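Local coordinates for HpcH/HpaI aldolase/citrate lyase family protein (PDB 4MF4) that belongs to the HpcH/HpaI aldolase/citrate lyase family and folds as a TIM-type barrel of eight parallel strands, with six copies forming the assembly, at residues L186-A191 with A213-A218. Sequence-based numbering, arbitrary orientation.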
ATOM      1  N   LEU A 186      18.778 -11.705 -28.045  1.00 14.56           N
ATOM      2  CA  LEU A 186      19.034 -10.307 -28.358  1.00 15.55           C
ATOM      3  C   LEU A 186      17.678  -9.668 -28.538  1.00 17.21           C
ATOM      4  O   LEU A 186      16.885 -10.174 -29.327  1.00 18.37           O
ATOM      5  CB  LEU A 186      19.824 -10.146 -29.657  1.00 16.17           C
ATOM      6  CG  LEU A 186      21.153 -10.851 -29.785  1.00 15.89           C
ATOM      7  CD1 LEU A 186      21.672 -10.802 -31.224  1.00 16.78           C
ATOM      8  CD2 LEU A 186      22.143 -10.271 -28.801  1.00 16.43           C
ATOM      9  N   PHE A 187      17.400  -8.549 -27.862  1.00 16.10           N
ATOM     10  CA  PHE A 187      16.072  -7.942 -28.000  1.00 15.89           C
ATOM     11  C   PHE A 187      16.134  -6.561 -28.647  1.00 16.33           C
ATOM     12  O   PHE A 187      16.856  -5.699 -28.197  1.00 15.67           O
ATOM     13  CB  PHE A 187      15.419  -7.890 -26.623  1.00 15.63           C
ATOM     14  CG  PHE A 187      13.970  -7.481 -26.641  1.00 14.74           C
ATOM     15  CD1 PHE A 187      13.628  -6.158 -26.593  1.00 15.01           C
ATOM     16  CD2 PHE A 187      12.973  -8.425 -26.640  1.00 15.22           C
ATOM     17  CE1 PHE A 187      12.309  -5.777 -26.546  1.00 15.79           C
ATOM     18  CE2 PHE A 187      11.641  -8.059 -26.606  1.00 15.05           C
ATOM     19  CZ  PHE A 187      11.314  -6.735 -26.534  1.00 15.32           C
ATOM     20  N   VAL A 188      15.407  -6.378 -29.735  1.00 17.55           N
ATOM     21  CA  VAL A 188      15.280  -5.059 -30.389  1.00 19.76           C
ATOM     22  C   VAL A 188      14.059  -4.263 -29.908  1.00 19.82           C
ATOM     23  O   VAL A 188      12.905  -4.713 -30.047  1.00 20.11           O
ATOM     24  CB  VAL A 188      15.160  -5.248 -31.935  1.00 20.32           C
ATOM     25  CG1 VAL A 188      15.084  -3.906 -32.644  1.00 22.74           C
ATOM     26  CG2 VAL A 188      16.338  -6.036 -32.487  1.00 21.09           C
ATOM     27  N   GLY A 189      14.296  -3.088 -29.327  1.00 20.06           N
ATOM     28  CA  GLY A 189      13.218  -2.126 -29.091  1.00 21.47           C
ATOM     29  C   GLY A 189      13.211  -1.080 -30.215  1.00 20.60           C
ATOM     30  O   GLY A 189      14.056  -0.212 -30.227  1.00 22.14           O
ATOM     31  N   PRO A 190      12.306  -1.187 -31.198  1.00 20.87           N
ATOM     32  CA  PRO A 190      12.525  -0.293 -32.362  1.00 21.46           C
ATOM     33  C   PRO A 190      12.418   1.187 -32.048  1.00 21.45           C
ATOM     34  O   PRO A 190      13.188   1.980 -32.608  1.00 20.04           O
ATOM     35  CB  PRO A 190      11.415  -0.689 -33.325  1.00 22.20           C
ATOM     36  CG  PRO A 190      11.160  -2.110 -32.997  1.00 21.90           C
ATOM     37  CD  PRO A 190      11.248  -2.163 -31.487  1.00 21.81           C
ATOM     38  N   ALA A 191      11.515   1.545 -31.138  1.00 20.84           N
ATOM     39  CA  ALA A 191      11.395   2.952 -30.718  1.00 21.34           C
ATOM     40  C   ALA A 191      12.685   3.548 -30.160  1.00 21.04           C
ATOM     41  O   ALA A 191      13.111   4.656 -30.593  1.00 18.41           O
ATOM     42  CB  ALA A 191      10.249   3.126 -29.725  1.00 22.72           C
ATOM     43  N   ALA A 213      17.724  -5.186 -39.114  1.00 18.28           N
ATOM     44  CA  ALA A 213      18.089  -6.331 -39.945  1.00 18.31           C
ATOM     45  C   ALA A 213      19.445  -6.881 -39.498  1.00 18.50           C
ATOM     46  O   ALA A 213      19.605  -8.103 -39.381  1.00 18.07           O
ATOM     47  CB  ALA A 213      18.102  -5.929 -41.438  1.00 18.86           C
ATOM     48  N   ARG A 214      20.410  -5.992 -39.209  1.00 18.98           N
ATOM     49  CA  ARG A 214      21.711  -6.428 -38.716  1.00 20.26           C
ATOM     50  C   ARG A 214      21.630  -7.211 -37.422  1.00 18.26           C
ATOM     51  O   ARG A 214      22.300  -8.230 -37.267  1.00 18.23           O
ATOM     52  CB  ARG A 214      22.716  -5.264 -38.568  1.00 22.20           C
ATOM     53  CG  ARG A 214      24.114  -5.751 -38.205  1.00 23.82           C
ATOM     54  CD  ARG A 214      25.138  -4.630 -38.210  1.00 27.88           C
ATOM     55  NE  ARG A 214      26.374  -4.996 -37.510  1.00 29.86           N
ATOM     56  CZ  ARG A 214      27.396  -4.169 -37.327  1.00 31.88           C
ATOM     57  NH1 ARG A 214      27.353  -2.920 -37.778  1.00 33.21           N
ATOM     58  NH2 ARG A 214      28.471  -4.596 -36.706  1.00 35.60           N
ATOM     59  N   VAL A 215      20.801  -6.752 -36.490  1.00 17.20           N
ATOM     60  CA  VAL A 215      20.696  -7.409 -35.197  1.00 16.49           C
ATOM     61  C   VAL A 215      20.090  -8.812 -35.370  1.00 15.90           C
ATOM     62  O   VAL A 215      20.581  -9.817 -34.833  1.00 15.29           O
ATOM     63  CB  VAL A 215      19.813  -6.552 -34.225  1.00 16.65           C
ATOM     64  CG1 VAL A 215      19.560  -7.309 -32.944  1.00 16.95           C
ATOM     65  CG2 VAL A 215      20.489  -5.228 -33.910  1.00 17.46           C
ATOM     66  N   LEU A 216      18.987  -8.878 -36.102  1.00 16.08           N
ATOM     67  CA  LEU A 216      18.371 -10.184 -36.428  1.00 15.68           C
ATOM     68  C   LEU A 216      19.360 -11.161 -37.086  1.00 16.43           C
ATOM     69  O   LEU A 216      19.416 -12.358 -36.734  1.00 16.98           O
ATOM     70  CB  LEU A 216      17.155  -9.962 -37.339  1.00 16.23           C
ATOM     71  CG  LEU A 216      16.441 -11.201 -37.907  1.00 15.87           C
ATOM     72  CD1 LEU A 216      15.886 -12.010 -36.739  1.00 17.04           C
ATOM     73  CD2 LEU A 216      15.320 -10.819 -38.860  1.00 16.49           C
ATOM     74  N   ALA A 217      20.126 -10.660 -38.058  1.00 16.34           N
ATOM     75  CA  ALA A 217      21.074 -11.493 -38.803  1.00 16.73           C
ATOM     76  C   ALA A 217      22.173 -11.949 -37.894  1.00 16.79           C
ATOM     77  O   ALA A 217      22.632 -13.100 -37.963  1.00 16.20           O
ATOM     78  CB  ALA A 217      21.642 -10.727 -39.988  1.00 16.44           C
ATOM     79  N   ALA A 218      22.610 -11.057 -37.012  1.00 16.83           N
ATOM     80  CA  ALA A 218      23.631 -11.466 -36.025  1.00 17.67           C
ATOM     81  C   ALA A 218      23.168 -12.635 -35.168  1.00 18.50           C
ATOM     82  O   ALA A 218      23.912 -13.578 -34.892  1.00 18.41           O
ATOM     83  CB  ALA A 218      24.050 -10.296 -35.161  1.00 17.67           C
TER
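The flat group touched across this contact is the peptide carbonyl of V215: L186 CD1 comes to 3.9 Å from V215 O, at the oxygen end and tilted out of the peptide plane, so it lies neither squarely over a face nor at an edge. The remaining contact is aliphatic. V215 CG1 meets V188 CG2 at 3.5 Å, tighter than usual for two methyls, and the two valine side chains pass alongside one another, pointing opposite ways. V215 CG1 stands anti to its own backbone N (chi1 173°), which carries this branch to the strand; the same methyl lies 4.4 Å from L186 CB and thus spans two strand residues of like orientation. At the margin, A218 CB is 4.6 Å from L186 CD1. The junction is small, burying 159 Å² with both sides summed, and its methyl contacts show it to be apolar. Strand 185-188, the connection that includes helix 206-222 on the outside of the barrel, and parallel strand 225-230 form a beta-alpha-beta crossover. L186 also packs on helix 174-178, whereas the F187 CB bond points away from 213-218 and its side chain touches strands 160-165, 225-230 and 246-251.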